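Local coordinates for cyanophycinase-like exopeptidase (actinobacterium SCGC AAA027-L06, PDB 6NQC), which probably hydrolyses peptide bonds as a serine peptidase of family S51, the family of cyanophycinases, though its natural substrate is not established, at residues 43-48 and 147-152; 57-62 and 112-117. All blocks are in the same frame, centred on the assembly; numbering follows the deposited sequence.

Contact 1 of 2, residues 43-48 and 147-152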
loop_
_atom_site.group_PDB
_atom_site.type_symbol
_atom_site.label_atom_id
_atom_site.label_comp_id
_atom_site.label_asym_id
_atom_site.label_seq_id
_atom_site.Cartn_x
_atom_site.Cartn_y
_atom_site.Cartn_z
ATOM N N LYS A 43 11.201 8.294 -1.085
ATOM C CA LYS A 43 11.560 9.518 -1.805
ATOM C C LYS A 43 11.319 9.385 -3.298
ATOM O O LYS A 43 10.790 10.310 -3.934
ATOM C CB LYS A 43 13.010 9.892 -1.545
ATOM C CG LYS A 43 13.347 11.281 -2.059
ATOM C CD LYS A 43 14.810 11.676 -1.767
ATOM C CE LYS A 43 15.262 12.756 -2.773
ATOM N NZ LYS A 43 16.258 13.709 -2.218
ATOM N N SER A 44 11.757 8.272 -3.898
ATOM C CA SER A 44 11.558 8.080 -5.332
ATOM C C SER A 44 10.078 8.118 -5.712
ATOM O O SER A 44 9.722 8.588 -6.798
ATOM C CB SER A 44 12.189 6.750 -5.775
ATOM O OG SER A 44 11.494 5.604 -5.263
ATOM N N LEU A 45 9.199 7.580 -4.853
ATOM C CA LEU A 45 7.767 7.640 -5.114
ATOM C C LEU A 45 7.267 9.077 -5.085
ATOM O O LEU A 45 6.375 9.448 -5.867
ATOM C CB LEU A 45 7.009 6.820 -4.071
ATOM C CG LEU A 45 7.177 5.306 -4.097
ATOM C CD1 LEU A 45 6.436 4.640 -2.910
ATOM C CD2 LEU A 45 6.647 4.769 -5.409
ATOM N N ILE A 46 7.807 9.895 -4.167
ATOM C CA ILE A 46 7.411 11.296 -4.119
ATOM C C ILE A 46 7.890 12.010 -5.369
ATOM O O ILE A 46 7.146 12.792 -5.988
ATOM C CB ILE A 46 7.961 11.979 -2.862
ATOM C CG1 ILE A 46 7.324 11.361 -1.641
ATOM C CG2 ILE A 46 7.724 13.492 -2.931
ATOM C CD1 ILE A 46 8.106 11.608 -0.372
ATOM N N GLU A 47 9.126 11.712 -5.778
ATOM C CA GLU A 47 9.683 12.274 -7.008
ATOM C C GLU A 47 8.864 11.881 -8.232
ATOM O O GLU A 47 8.632 12.708 -9.111
ATOM C CB GLU A 47 11.127 11.805 -7.156
ATOM C CG GLU A 47 12.056 12.424 -6.152
ATOM C CD GLU A 47 13.478 11.870 -6.249
ATOM O OE1 GLU A 47 13.659 10.687 -6.613
ATOM O OE2 GLU A 47 14.413 12.640 -5.964
ATOM N N ASP A 48 8.388 10.627 -8.284
ATOM C CA ASP A 48 7.556 10.205 -9.391
ATOM C C ASP A 48 6.301 11.071 -9.509
ATOM O O ASP A 48 5.900 11.471 -10.613
ATOM C CB ASP A 48 7.169 8.735 -9.208
ATOM C CG ASP A 48 8.350 7.751 -9.450
ATOM O OD1 ASP A 48 9.395 8.146 -10.005
ATOM O OD2 ASP A 48 8.210 6.552 -9.102
ATOM N N GLY A 147 -1.538 10.509 -11.802
ATOM C CA GLY A 147 -0.086 10.563 -11.742
ATOM C C GLY A 147 0.518 10.538 -10.357
ATOM O O GLY A 147 1.764 10.452 -10.237
ATOM N N GLY A 148 -0.283 10.642 -9.302
ATOM C CA GLY A 148 0.250 10.578 -7.960
ATOM C C GLY A 148 0.616 9.153 -7.569
ATOM O O GLY A 148 -0.065 8.191 -7.933
ATOM N N SER A 149 1.741 9.026 -6.861
ATOM C CA SER A 149 2.177 7.723 -6.388
ATOM C C SER A 149 1.260 7.232 -5.260
ATOM O O SER A 149 0.751 8.003 -4.444
ATOM C CB SER A 149 3.616 7.789 -5.875
ATOM O OG SER A 149 4.492 7.982 -6.962
ATOM N N LEU A 150 1.082 5.913 -5.203
ATOM C CA LEU A 150 0.274 5.269 -4.181
ATOM C C LEU A 150 1.002 4.015 -3.711
ATOM O O LEU A 150 1.502 3.234 -4.536
ATOM C CB LEU A 150 -1.113 4.905 -4.720
ATOM C CG LEU A 150 -2.089 4.164 -3.803
ATOM C CD1 LEU A 150 -2.500 5.110 -2.691
ATOM C CD2 LEU A 150 -3.332 3.771 -4.565
ATOM N N ALA A 151 1.091 3.850 -2.387
ATOM C CA ALA A 151 1.791 2.728 -1.793
ATOM C C ALA A 151 1.028 2.256 -0.571
ATOM O O ALA A 151 0.298 3.022 0.064
ATOM C CB ALA A 151 3.251 3.110 -1.431
ATOM N N GLY A 152 1.191 0.982 -0.266
ATOM C CA GLY A 152 0.657 0.405 0.943
ATOM C C GLY A 152 1.625 -0.595 1.523
ATOM O O GLY A 152 2.288 -1.358 0.801
#
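Leu45 and Ser149 meet where the connecting helix of a beta-alpha-beta crossover lies over the central sheet. Helix 39-51 links strand 26-29 to strand 57-61 and on its way passes across strand 149-153, running nearly antiparallel to it; the axes of residues 43-48 and 149-152 make 151° and approach to 8.1 Å. The example shows a helix and a strand meeting through a single hydrogen bond beside a small apolar contact. The hydroxyl of Ser149 donates to the helix carbonyl, with OG 2.6 Å from Leu45 O. It approaches well to the side of the C=O line, at 128°, and somewhat out of the carbonyl plane. Its first torsion (chi1 -70°) sets OG anti to the carbonyl carbon of Ser149, on the flank turned to the helix, and the buried hydroxyl is thereby satisfied. One helical turn on, Asp48 covers the same oxygen with its methylene, CB lying 3.6 Å from Ser149 OG. Two residues further along the strand, Leu45 CD1 meets the methyl of Ala151, CB, at 3.8 Å. The carboxylate of Asp48 looks to other partners: OD2 accepts from Ser25 OG and forms a salt bridge with Arg226. Just before the strand, Gly147, at positive phi, is the C-prime residue of the Schellman motif that ends helix 135-145. Leu150 points away from helix 39-51 and packs on Ile140 and Trp144 of helix 135-145, so the strand is sandwiched between two helices, with strands 116-119 and 26-29 as its neighbours in the sheet.

Contact 2 of 2, residues 57-62 and 112-117; sequences IFLQIP and KDAALI
Phe58 and Leu116 form the first of two parallel bridges that join strands 57-61 and 116-119 in the central sheet of this alpha/beta fold. Their side chains lie side by side, and Leu116 CD2 sits over one face of the Phe58 ring in a CH-pi contact, 3.9 Å from the ring centroid. With CG anti to the backbone N in both residues (chi1 -169° for Phe58, 169° for Leu116), ring and branch extend together toward helix 39-51. The other ring face is covered by the amide nitrogen of Gln60, NE2, which is held in turn by Gly80 O. Replacing the Phe58 ring by an alanine methyl is likely to leave Leu116 CD2 and the Gln60 amide without the surface both rest on, and to open a gap beside Ile46 of the helix. Two backbone bonds set the register: Leu116 N to Ile57 O at 3.2 Å, and Leu59 N to Leu116 O at 2.8 Å. On the opposite sheet face, Leu59 pairs with Ile117, and helix 135-145 closes over Ile117 and Ile61 through Ile140. At the strand entrance the methyl of Ala114, CB, is touched by two branches, Ile57 CD1 at 3.6 Å and Leu59 CD1 at 3.8 Å.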
loop_
_atom_site.group_PDB
_atom_site.type_symbol
_atom_site.label_atom_id
_atom_site.label_comp_id
_atom_site.label_asym_id
_atom_site.label_seq_id
_atom_site.Cartn_x
_atom_site.Cartn_y
_atom_site.Cartn_z
ATOM N N ILE A 57 3.826 16.636 -1.631
ATOM C CA ILE A 57 3.472 16.240 -0.266
ATOM C C ILE A 57 3.517 14.712 -0.128
ATOM O O ILE A 57 3.277 13.973 -1.084
ATOM C CB ILE A 57 2.085 16.767 0.187
ATOM C CG1 ILE A 57 1.018 16.386 -0.828
ATOM C CG2 ILE A 57 2.117 18.293 0.415
ATOM C CD1 ILE A 57 -0.364 16.433 -0.239
ATOM N N PHE A 58 3.841 14.268 1.088
ATOM C CA PHE A 58 3.871 12.875 1.542
ATOM C C PHE A 58 2.636 12.700 2.416
ATOM O O PHE A 58 2.644 12.996 3.612
ATOM C CB PHE A 58 5.157 12.625 2.322
ATOM C CG PHE A 58 5.463 11.197 2.621
ATOM C CD1 PHE A 58 4.515 10.180 2.480
ATOM C CD2 PHE A 58 6.729 10.862 3.056
ATOM C CE1 PHE A 58 4.854 8.869 2.792
ATOM C CE2 PHE A 58 7.060 9.553 3.356
ATOM C CZ PHE A 58 6.121 8.560 3.223
ATOM N N LEU A 59 1.546 12.256 1.797
ATOM C CA LEU A 59 0.262 12.148 2.463
ATOM C C LEU A 59 0.167 10.755 3.087
ATOM O O LEU A 59 0.396 9.748 2.411
ATOM C CB LEU A 59 -0.860 12.404 1.451
ATOM C CG LEU A 59 -2.190 12.901 1.976
ATOM C CD1 LEU A 59 -3.012 13.598 0.895
ATOM C CD2 LEU A 59 -2.946 11.683 2.502
ATOM N N GLN A 60 -0.102 10.703 4.377
ATOM C CA GLN A 60 0.015 9.474 5.165
ATOM C C GLN A 60 -1.337 9.132 5.765
ATOM O O GLN A 60 -1.978 9.975 6.395
ATOM C CB GLN A 60 1.075 9.634 6.248
ATOM C CG GLN A 60 2.416 9.904 5.643
ATOM C CD GLN A 60 3.446 10.362 6.641
ATOM O OE1 GLN A 60 3.149 10.532 7.827
ATOM N NE2 GLN A 60 4.683 10.524 6.167
ATOM N N ILE A 61 -1.799 7.919 5.498
ATOM C CA ILE A 61 -3.141 7.497 5.892
ATOM C C ILE A 61 -3.016 6.291 6.813
ATOM O O ILE A 61 -2.576 5.191 6.398
ATOM C CB ILE A 61 -4.018 7.207 4.664
ATOM C CG1 ILE A 61 -4.154 8.481 3.828
ATOM C CG2 ILE A 61 -5.350 6.707 5.115
ATOM C CD1 ILE A 61 -4.996 8.347 2.622
ATOM N N PRO A 62 -3.361 6.467 8.096
ATOM C CA PRO A 62 -3.109 5.422 9.084
ATOM C C PRO A 62 -4.361 4.654 9.451
ATOM O O PRO A 62 -4.406 4.021 10.501
ATOM C CB PRO A 62 -2.606 6.240 10.283
ATOM C CG PRO A 62 -3.556 7.409 10.238
ATOM C CD PRO A 62 -3.758 7.730 8.757
ATOM N N LYS A 112 -6.536 14.719 -3.478
ATOM C CA LYS A 112 -6.709 14.838 -4.910
ATOM C C LYS A 112 -5.525 15.502 -5.594
ATOM O O LYS A 112 -5.457 15.485 -6.827
ATOM C CB LYS A 112 -7.997 15.620 -5.232
ATOM C CG LYS A 112 -9.255 14.822 -4.919
ATOM C CD LYS A 112 -10.490 15.442 -5.525
ATOM C CE LYS A 112 -11.577 15.618 -4.472
ATOM N NZ LYS A 112 -12.941 15.260 -4.981
ATOM N N ASP A 113 -4.586 16.060 -4.831
ATOM C CA ASP A 113 -3.314 16.544 -5.414
ATOM C C ASP A 113 -2.151 16.225 -4.467
ATOM O O ASP A 113 -1.691 17.069 -3.694
ATOM C CB ASP A 113 -3.418 18.044 -5.713
ATOM C CG ASP A 113 -2.212 18.589 -6.443
ATOM O OD1 ASP A 113 -1.222 17.843 -6.623
ATOM O OD2 ASP A 113 -2.274 19.776 -6.815
ATOM N N ALA A 114 -1.649 14.992 -4.545
ATOM C CA ALA A 114 -0.605 14.533 -3.635
ATOM C C ALA A 114 0.422 13.733 -4.417
ATOM O O ALA A 114 0.057 12.813 -5.150
ATOM C CB ALA A 114 -1.216 13.721 -2.480
ATOM N N ALA A 115 1.708 14.074 -4.254
ATOM C CA ALA A 115 2.743 13.312 -4.946
ATOM C C ALA A 115 2.791 11.853 -4.478
ATOM O O ALA A 115 3.054 10.935 -5.279
ATOM C CB ALA A 115 4.114 13.931 -4.749
ATOM N N LEU A 116 2.568 11.627 -3.194
ATOM C CA LEU A 116 2.483 10.263 -2.671
ATOM C C LEU A 116 1.373 10.155 -1.639
ATOM O O LEU A 116 1.240 10.996 -0.738
ATOM C CB LEU A 116 3.835 9.841 -2.047
ATOM C CG LEU A 116 3.922 8.569 -1.210
ATOM C CD1 LEU A 116 3.556 7.313 -2.003
ATOM C CD2 LEU A 116 5.291 8.386 -0.621
ATOM N N ILE A 117 0.584 9.088 -1.762
ATOM C CA ILE A 117 -0.390 8.703 -0.750
ATOM C C ILE A 117 0.030 7.331 -0.255
ATOM O O ILE A 117 0.289 6.439 -1.075
ATOM C CB ILE A 117 -1.817 8.711 -1.318
ATOM C CG1 ILE A 117 -2.170 10.123 -1.778
ATOM C CG2 ILE A 117 -2.798 8.219 -0.308
ATOM C CD1 ILE A 117 -3.467 10.150 -2.588
#

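The two contacts, with centres about 9 Å apart, both reach the same sheet, contact 1 where a helix crosses it and contact 2 between two of its strands; contact 2 is nested within the loop contact 1 closes. Strand 149-153 lies next to 116-119, and probable hydrogen bonds join them: Ser149 N to Ala115 O at 2.8 Å and Ser149 O to Ile117 N at 2.9 Å. Helix 39-51 spans both, since Ile46 O also packs on Ala115 CB at 3.5 Å, while its Leu45 reaches Leu116 as well as Ser149. Strand 149-153 leads through Gly152 into what looks like a nucleophile elbow, with Ser154 the probable nucleophile, consistent with a serine peptidase; contact 2 lies on the next two strands.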